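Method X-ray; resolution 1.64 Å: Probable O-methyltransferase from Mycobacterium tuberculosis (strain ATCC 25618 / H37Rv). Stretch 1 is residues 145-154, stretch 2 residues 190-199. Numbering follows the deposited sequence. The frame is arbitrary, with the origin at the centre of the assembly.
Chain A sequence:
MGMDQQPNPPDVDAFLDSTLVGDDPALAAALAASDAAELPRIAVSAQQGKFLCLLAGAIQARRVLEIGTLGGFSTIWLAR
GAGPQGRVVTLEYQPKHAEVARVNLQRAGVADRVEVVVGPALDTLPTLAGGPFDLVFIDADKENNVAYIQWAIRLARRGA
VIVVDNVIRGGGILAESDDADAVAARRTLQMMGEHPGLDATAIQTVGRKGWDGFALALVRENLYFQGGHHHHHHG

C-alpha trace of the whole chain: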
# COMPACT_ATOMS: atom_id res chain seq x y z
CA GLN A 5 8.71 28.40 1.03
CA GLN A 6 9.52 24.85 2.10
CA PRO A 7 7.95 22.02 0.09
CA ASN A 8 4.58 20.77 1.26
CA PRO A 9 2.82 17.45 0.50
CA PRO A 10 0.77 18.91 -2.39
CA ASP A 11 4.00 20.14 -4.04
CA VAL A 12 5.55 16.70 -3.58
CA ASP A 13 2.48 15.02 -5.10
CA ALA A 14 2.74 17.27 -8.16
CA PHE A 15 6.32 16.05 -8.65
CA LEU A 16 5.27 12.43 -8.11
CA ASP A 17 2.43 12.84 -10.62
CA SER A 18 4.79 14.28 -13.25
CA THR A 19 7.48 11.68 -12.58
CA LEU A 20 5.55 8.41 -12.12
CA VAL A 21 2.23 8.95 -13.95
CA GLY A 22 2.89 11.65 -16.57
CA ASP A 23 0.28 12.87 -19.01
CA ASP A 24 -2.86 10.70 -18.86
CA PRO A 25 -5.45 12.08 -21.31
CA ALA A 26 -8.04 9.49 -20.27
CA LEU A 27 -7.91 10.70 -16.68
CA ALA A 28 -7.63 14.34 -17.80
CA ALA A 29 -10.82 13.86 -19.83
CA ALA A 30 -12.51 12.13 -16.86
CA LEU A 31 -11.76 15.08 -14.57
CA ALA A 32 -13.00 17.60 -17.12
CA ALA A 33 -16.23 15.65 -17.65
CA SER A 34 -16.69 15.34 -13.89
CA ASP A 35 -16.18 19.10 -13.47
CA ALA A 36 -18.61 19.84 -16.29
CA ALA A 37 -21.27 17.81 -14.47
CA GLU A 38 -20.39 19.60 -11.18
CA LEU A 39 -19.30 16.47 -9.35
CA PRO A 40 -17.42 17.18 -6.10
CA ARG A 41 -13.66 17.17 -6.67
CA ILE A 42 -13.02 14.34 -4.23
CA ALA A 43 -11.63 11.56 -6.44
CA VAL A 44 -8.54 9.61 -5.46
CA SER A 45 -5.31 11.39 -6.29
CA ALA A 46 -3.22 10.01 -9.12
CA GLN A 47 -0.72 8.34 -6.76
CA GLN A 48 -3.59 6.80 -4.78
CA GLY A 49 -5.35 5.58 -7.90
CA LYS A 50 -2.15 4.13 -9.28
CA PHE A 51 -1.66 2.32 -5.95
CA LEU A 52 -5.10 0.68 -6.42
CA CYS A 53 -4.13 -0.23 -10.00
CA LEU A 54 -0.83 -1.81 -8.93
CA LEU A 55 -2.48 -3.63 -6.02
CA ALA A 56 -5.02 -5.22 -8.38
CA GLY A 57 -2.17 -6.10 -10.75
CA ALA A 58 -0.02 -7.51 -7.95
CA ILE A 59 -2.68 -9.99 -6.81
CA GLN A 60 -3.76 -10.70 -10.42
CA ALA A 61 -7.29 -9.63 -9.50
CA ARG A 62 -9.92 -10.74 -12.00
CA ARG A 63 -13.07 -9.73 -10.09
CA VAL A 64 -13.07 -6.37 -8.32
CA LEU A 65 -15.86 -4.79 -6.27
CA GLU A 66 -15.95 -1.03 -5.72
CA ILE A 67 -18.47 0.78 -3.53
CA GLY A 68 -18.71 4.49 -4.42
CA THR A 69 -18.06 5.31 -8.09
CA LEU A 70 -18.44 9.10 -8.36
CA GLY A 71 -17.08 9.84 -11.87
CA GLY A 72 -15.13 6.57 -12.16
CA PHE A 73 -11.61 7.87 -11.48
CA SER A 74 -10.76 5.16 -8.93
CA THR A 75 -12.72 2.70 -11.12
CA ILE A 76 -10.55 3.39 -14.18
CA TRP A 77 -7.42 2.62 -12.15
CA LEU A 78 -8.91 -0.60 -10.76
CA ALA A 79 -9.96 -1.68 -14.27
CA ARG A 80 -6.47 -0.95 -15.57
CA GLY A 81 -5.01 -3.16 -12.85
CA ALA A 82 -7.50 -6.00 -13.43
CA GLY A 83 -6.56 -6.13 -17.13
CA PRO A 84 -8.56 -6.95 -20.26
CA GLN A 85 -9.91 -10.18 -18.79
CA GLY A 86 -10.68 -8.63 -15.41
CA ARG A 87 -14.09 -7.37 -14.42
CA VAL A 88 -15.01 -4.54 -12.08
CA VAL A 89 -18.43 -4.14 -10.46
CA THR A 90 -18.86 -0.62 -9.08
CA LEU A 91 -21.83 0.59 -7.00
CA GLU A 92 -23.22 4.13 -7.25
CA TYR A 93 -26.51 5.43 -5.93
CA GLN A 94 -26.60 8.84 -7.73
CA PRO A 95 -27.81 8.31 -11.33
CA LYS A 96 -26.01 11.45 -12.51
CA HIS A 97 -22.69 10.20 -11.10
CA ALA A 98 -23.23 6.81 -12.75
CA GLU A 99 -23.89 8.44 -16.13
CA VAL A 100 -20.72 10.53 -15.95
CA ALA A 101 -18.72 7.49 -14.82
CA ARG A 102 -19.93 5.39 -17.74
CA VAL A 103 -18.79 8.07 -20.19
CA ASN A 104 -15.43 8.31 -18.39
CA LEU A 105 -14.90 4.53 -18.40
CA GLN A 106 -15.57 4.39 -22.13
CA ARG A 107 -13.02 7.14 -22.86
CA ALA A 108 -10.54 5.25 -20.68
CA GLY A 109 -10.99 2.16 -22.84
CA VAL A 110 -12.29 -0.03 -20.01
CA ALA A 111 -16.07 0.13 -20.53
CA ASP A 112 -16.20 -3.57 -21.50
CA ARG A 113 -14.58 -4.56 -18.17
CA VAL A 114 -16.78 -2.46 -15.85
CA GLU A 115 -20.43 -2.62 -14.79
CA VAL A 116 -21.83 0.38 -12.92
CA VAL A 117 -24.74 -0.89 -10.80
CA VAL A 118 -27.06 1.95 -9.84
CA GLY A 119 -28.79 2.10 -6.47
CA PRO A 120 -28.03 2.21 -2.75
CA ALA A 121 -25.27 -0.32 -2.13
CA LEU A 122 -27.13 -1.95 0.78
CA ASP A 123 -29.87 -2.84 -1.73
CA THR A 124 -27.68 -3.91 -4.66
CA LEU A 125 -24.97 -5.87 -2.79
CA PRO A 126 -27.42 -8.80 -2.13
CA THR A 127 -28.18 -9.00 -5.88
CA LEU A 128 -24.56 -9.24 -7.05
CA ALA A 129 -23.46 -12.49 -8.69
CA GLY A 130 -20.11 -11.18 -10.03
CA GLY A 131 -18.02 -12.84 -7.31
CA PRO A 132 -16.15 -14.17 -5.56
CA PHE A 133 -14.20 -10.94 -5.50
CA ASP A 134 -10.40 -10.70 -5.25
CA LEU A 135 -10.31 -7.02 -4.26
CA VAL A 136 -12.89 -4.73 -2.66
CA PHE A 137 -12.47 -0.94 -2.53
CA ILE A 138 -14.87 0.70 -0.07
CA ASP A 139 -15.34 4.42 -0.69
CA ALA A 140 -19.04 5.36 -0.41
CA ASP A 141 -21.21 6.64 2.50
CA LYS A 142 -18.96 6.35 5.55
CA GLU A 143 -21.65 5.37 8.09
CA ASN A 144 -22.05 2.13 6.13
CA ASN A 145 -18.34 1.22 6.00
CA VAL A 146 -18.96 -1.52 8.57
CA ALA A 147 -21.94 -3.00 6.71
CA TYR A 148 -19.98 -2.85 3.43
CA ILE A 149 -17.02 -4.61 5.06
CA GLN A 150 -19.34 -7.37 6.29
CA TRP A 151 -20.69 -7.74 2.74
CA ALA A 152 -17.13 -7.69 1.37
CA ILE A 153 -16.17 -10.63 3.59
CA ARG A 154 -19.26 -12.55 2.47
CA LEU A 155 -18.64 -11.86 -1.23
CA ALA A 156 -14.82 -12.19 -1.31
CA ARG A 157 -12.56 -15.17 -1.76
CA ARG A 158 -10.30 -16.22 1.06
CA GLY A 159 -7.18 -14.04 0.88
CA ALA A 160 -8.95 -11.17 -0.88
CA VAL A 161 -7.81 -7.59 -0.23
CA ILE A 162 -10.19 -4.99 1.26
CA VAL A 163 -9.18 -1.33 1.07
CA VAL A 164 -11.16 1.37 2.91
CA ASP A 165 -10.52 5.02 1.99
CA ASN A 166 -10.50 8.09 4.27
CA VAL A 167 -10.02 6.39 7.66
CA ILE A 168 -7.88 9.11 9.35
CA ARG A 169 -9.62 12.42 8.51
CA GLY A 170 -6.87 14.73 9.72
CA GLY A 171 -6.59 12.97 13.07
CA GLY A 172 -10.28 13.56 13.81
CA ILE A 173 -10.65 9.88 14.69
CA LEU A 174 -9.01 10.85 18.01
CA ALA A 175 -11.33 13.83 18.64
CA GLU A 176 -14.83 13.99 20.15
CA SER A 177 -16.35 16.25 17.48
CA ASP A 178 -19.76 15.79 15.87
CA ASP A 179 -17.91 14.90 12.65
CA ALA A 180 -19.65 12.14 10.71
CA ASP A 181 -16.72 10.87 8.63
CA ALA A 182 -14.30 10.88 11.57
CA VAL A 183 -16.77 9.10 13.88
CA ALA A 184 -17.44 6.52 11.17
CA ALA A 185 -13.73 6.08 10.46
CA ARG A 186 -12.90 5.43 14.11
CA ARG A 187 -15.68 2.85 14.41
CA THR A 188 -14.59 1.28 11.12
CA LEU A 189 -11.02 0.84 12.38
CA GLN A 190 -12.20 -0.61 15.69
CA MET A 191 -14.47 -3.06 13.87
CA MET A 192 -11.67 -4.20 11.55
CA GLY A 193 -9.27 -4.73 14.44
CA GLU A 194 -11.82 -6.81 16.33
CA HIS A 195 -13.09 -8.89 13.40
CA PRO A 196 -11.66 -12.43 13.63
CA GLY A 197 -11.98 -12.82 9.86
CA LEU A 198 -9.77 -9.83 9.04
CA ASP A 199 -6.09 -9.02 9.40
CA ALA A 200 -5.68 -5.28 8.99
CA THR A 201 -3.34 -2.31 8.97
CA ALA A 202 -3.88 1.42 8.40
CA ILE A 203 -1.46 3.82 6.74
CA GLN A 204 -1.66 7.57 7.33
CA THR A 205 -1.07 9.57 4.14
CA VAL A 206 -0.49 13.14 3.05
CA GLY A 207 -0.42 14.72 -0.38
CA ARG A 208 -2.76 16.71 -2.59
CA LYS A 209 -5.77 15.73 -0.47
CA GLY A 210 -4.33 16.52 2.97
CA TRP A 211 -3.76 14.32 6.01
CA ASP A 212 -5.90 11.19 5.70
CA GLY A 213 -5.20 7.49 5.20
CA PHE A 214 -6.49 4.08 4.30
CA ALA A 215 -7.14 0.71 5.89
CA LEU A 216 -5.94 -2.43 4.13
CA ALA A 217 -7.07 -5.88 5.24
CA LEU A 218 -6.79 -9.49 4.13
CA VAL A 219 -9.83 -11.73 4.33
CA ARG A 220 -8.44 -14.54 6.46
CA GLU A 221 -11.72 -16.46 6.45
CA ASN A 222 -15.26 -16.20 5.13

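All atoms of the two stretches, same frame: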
# COMPACT_ATOMS: atom_id res chain seq x y z
N ASN A 145 -19.59 1.97 6.15
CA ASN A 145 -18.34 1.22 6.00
C ASN A 145 -18.46 -0.18 6.61
O ASN A 145 -18.10 -1.18 5.99
CB ASN A 145 -17.18 1.93 6.69
CG ASN A 145 -16.55 3.04 5.88
OD1 ASN A 145 -16.82 3.26 4.69
ND2 ASN A 145 -15.69 3.78 6.56
N VAL A 146 -18.95 -0.25 7.85
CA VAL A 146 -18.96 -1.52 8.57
C VAL A 146 -19.87 -2.53 7.89
O VAL A 146 -19.50 -3.70 7.71
CB VAL A 146 -19.36 -1.29 10.04
CG1 VAL A 146 -19.83 -2.58 10.69
CG2 VAL A 146 -18.17 -0.71 10.81
N ALA A 147 -21.07 -2.11 7.48
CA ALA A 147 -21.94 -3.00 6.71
C ALA A 147 -21.28 -3.43 5.40
O ALA A 147 -21.37 -4.62 5.01
CB ALA A 147 -23.26 -2.30 6.40
N TYR A 148 -20.62 -2.50 4.70
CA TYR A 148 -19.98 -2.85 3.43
C TYR A 148 -18.83 -3.82 3.65
O TYR A 148 -18.58 -4.70 2.81
CB TYR A 148 -19.50 -1.60 2.69
CG TYR A 148 -20.62 -0.66 2.33
CD1 TYR A 148 -21.91 -1.13 2.12
CD2 TYR A 148 -20.38 0.70 2.19
CE1 TYR A 148 -22.94 -0.27 1.80
CE2 TYR A 148 -21.40 1.57 1.88
CZ TYR A 148 -22.67 1.09 1.67
OH TYR A 148 -23.69 1.96 1.36
N ILE A 149 -18.10 -3.67 4.76
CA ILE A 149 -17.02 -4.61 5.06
C ILE A 149 -17.58 -6.00 5.33
O ILE A 149 -17.04 -7.01 4.85
CB ILE A 149 -16.17 -4.09 6.24
CG1 ILE A 149 -15.38 -2.86 5.83
CG2 ILE A 149 -15.21 -5.20 6.75
CD1 ILE A 149 -14.93 -2.02 7.03
N GLN A 150 -18.70 -6.08 6.07
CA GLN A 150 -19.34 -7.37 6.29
C GLN A 150 -19.77 -8.01 4.97
O GLN A 150 -19.58 -9.21 4.76
CB GLN A 150 -20.52 -7.20 7.25
CG GLN A 150 -20.07 -6.96 8.69
CD GLN A 150 -21.17 -6.47 9.62
OE1 GLN A 150 -22.14 -5.84 9.18
NE2 GLN A 150 -21.04 -6.78 10.90
N TRP A 151 -20.34 -7.21 4.05
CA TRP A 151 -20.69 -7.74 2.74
C TRP A 151 -19.44 -8.15 1.97
O TRP A 151 -19.45 -9.18 1.27
CB TRP A 151 -21.48 -6.70 1.93
CG TRP A 151 -22.97 -6.84 2.10
CD1 TRP A 151 -23.80 -5.98 2.76
CD2 TRP A 151 -23.78 -7.93 1.65
NE1 TRP A 151 -25.09 -6.47 2.73
CE2 TRP A 151 -25.10 -7.66 2.06
CE3 TRP A 151 -23.52 -9.09 0.93
CZ2 TRP A 151 -26.16 -8.51 1.76
CZ3 TRP A 151 -24.57 -9.95 0.64
CH2 TRP A 151 -25.88 -9.65 1.06
N ALA A 152 -18.37 -7.36 2.07
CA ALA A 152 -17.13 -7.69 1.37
C ALA A 152 -16.60 -9.06 1.80
O ALA A 152 -16.20 -9.87 0.96
CB ALA A 152 -16.08 -6.60 1.61
N ILE A 153 -16.60 -9.32 3.10
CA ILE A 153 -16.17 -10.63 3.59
C ILE A 153 -17.04 -11.73 3.01
O ILE A 153 -16.53 -12.76 2.55
CB ILE A 153 -16.18 -10.63 5.12
CG1 ILE A 153 -15.10 -9.67 5.64
CG2 ILE A 153 -16.03 -12.06 5.68
CD1 ILE A 153 -15.20 -9.43 7.13
N ARG A 154 -18.36 -11.53 3.00
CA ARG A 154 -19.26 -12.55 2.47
C ARG A 154 -19.03 -12.80 0.98
O ARG A 154 -19.11 -13.94 0.51
CB ARG A 154 -20.71 -12.16 2.75
CG ARG A 154 -21.73 -13.08 2.07
CD ARG A 154 -23.15 -12.74 2.48
NE ARG A 154 -24.10 -13.76 2.04
CZ ARG A 154 -25.37 -13.81 2.41
NH1 ARG A 154 -25.86 -12.90 3.23
NH2 ARG A 154 -26.16 -14.78 1.95
N GLN A 190 -12.00 0.27 14.54
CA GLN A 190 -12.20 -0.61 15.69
C GLN A 190 -12.86 -1.92 15.27
O GLN A 190 -12.48 -3.00 15.74
CB GLN A 190 -13.02 0.12 16.74
CG GLN A 190 -12.20 1.24 17.38
CD GLN A 190 -12.98 2.03 18.42
OE1 GLN A 190 -14.14 2.37 18.21
NE2 GLN A 190 -12.34 2.33 19.54
N MET A 191 -13.82 -1.85 14.34
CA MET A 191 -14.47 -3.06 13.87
C MET A 191 -13.49 -3.96 13.14
O MET A 191 -13.47 -5.18 13.36
CB MET A 191 -15.65 -2.70 12.97
CG MET A 191 -16.35 -3.92 12.34
SD MET A 191 -15.69 -4.26 10.69
CE MET A 191 -17.02 -5.29 10.05
N MET A 192 -12.62 -3.38 12.31
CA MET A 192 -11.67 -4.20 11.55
C MET A 192 -10.66 -4.86 12.48
O MET A 192 -10.30 -6.02 12.28
CB MET A 192 -10.96 -3.35 10.48
CG MET A 192 -11.90 -2.82 9.40
SD MET A 192 -11.11 -1.74 8.19
CE MET A 192 -10.32 -2.97 7.17
N GLY A 193 -10.22 -4.14 13.52
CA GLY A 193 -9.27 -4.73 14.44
C GLY A 193 -9.87 -5.89 15.21
O GLY A 193 -9.18 -6.86 15.52
N GLU A 194 -11.16 -5.79 15.53
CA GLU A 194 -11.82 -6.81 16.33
C GLU A 194 -12.32 -8.00 15.51
O GLU A 194 -12.58 -9.06 16.08
CB GLU A 194 -12.99 -6.19 17.10
CG GLU A 194 -12.55 -5.36 18.29
CD GLU A 194 -13.73 -4.68 18.98
OE1 GLU A 194 -14.79 -4.53 18.35
OE2 GLU A 194 -13.58 -4.30 20.16
N HIS A 195 -12.46 -7.84 14.20
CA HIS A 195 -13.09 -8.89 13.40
C HIS A 195 -12.16 -10.08 13.28
O HIS A 195 -11.04 -9.93 12.76
CB HIS A 195 -13.45 -8.36 12.01
CG HIS A 195 -14.49 -9.18 11.32
ND1 HIS A 195 -14.31 -10.52 11.03
CD2 HIS A 195 -15.75 -8.88 10.91
CE1 HIS A 195 -15.40 -10.99 10.45
NE2 HIS A 195 -16.29 -10.02 10.37
N PRO A 196 -12.57 -11.28 13.70
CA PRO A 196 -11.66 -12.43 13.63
C PRO A 196 -11.37 -12.88 12.21
O PRO A 196 -10.38 -13.59 11.99
CB PRO A 196 -12.41 -13.52 14.43
CG PRO A 196 -13.86 -13.15 14.31
CD PRO A 196 -13.88 -11.62 14.28
N GLY A 197 -12.18 -12.47 11.24
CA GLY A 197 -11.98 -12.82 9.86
C GLY A 197 -11.11 -11.87 9.07
O GLY A 197 -10.92 -12.07 7.87
N LEU A 198 -10.56 -10.85 9.72
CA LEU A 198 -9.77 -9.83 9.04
C LEU A 198 -8.41 -9.68 9.70
O LEU A 198 -8.30 -9.76 10.93
CB LEU A 198 -10.48 -8.46 9.06
CG LEU A 198 -11.80 -8.32 8.30
CD1 LEU A 198 -12.36 -6.92 8.56
CD2 LEU A 198 -11.58 -8.55 6.80
N ASP A 199 -7.39 -9.45 8.89
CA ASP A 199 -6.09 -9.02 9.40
C ASP A 199 -5.80 -7.69 8.73
O ASP A 199 -5.77 -7.61 7.50
CB ASP A 199 -5.01 -10.04 9.09
CG ASP A 199 -3.91 -10.06 10.12
OD1 ASP A 199 -4.10 -9.42 11.19
OD2 ASP A 199 -2.87 -10.72 9.89

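The contact between residues 145-154 and 190-199 is held together by apolar packing and a single CH-pi interaction; no hydrogen bond crosses it. The first stretch is helical throughout, whereas the second comprises the end of a helix, a turn and the start of a strand. The two helix axes run at 31° to one another and approach to 10.8 Å, and together the stretches bury 347 Å². On the first helix the contacting residues are Val146, Ile149, Gln150 and Ile153, a spacing of three and four that places them along one side.

Apolar side-chain contacts make up most of the interface. Met191 has the largest covered area, and its CA-to-CB bond points toward the first helix. Its CB lies 3.9 Å from Val146 CG2, while its terminal methyl CE reaches further along the helix, to 3.8 Å from Ile149 CG2 and 3.7 Å from Gln150 CG. The latter contact involves the aliphatic part of an exposed glutamine, whose CA-to-CB bond points sideways. The same methyl also lies 3.8 Å from the backbone oxygen of Val146, Val146 O to Met191 CE, but that oxygen already accepts a helical hydrogen bond from Gln150 N at 3.0 Å.

Ile149 bridges the helical and strand parts of the second stretch. Its CD1 packs against Met192 CG at 3.9 Å, and its CG2, besides meeting Met191, lies 3.8 Å from Leu198 CD1. One helical turn on, Ile153 CD1 approaches the other methyl of the same leucine, Leu198 CD2, at 3.7 Å. Leu198 thus packs against both isoleucines, its CD1 lying near each of them (3.8 Å from Ile149 CG2 and 4.1 Å from Ile153 CD1); both isoleucines have chi1 in m and chi2 in t.

The CH-pi interaction joins Ile153 to His195. Ile153 CD1 sits over one face of the imidazole, 3.7 Å from the centroid of the His195 ring and 22° off the ring normal; its closest ring atom is His195 NE2, at 3.5 Å. The methyl therefore meets the pi surface rather than lying in the ring plane.

Hydrogen bonding within the second stretch helps define the position of this ring. His195 is the first residue to leave helical phi/psi and opens a type I turn, closed by Leu198 N donating to His195 O at 3.2 Å. Inside the turn, Gly197 N donates to His195 ND1 at 2.9 Å with an angle of 152°, tying the imidazole to the backbone. A CB on Gly197 in ideal geometry would be crowded by His195 CE1, at 3.1 Å.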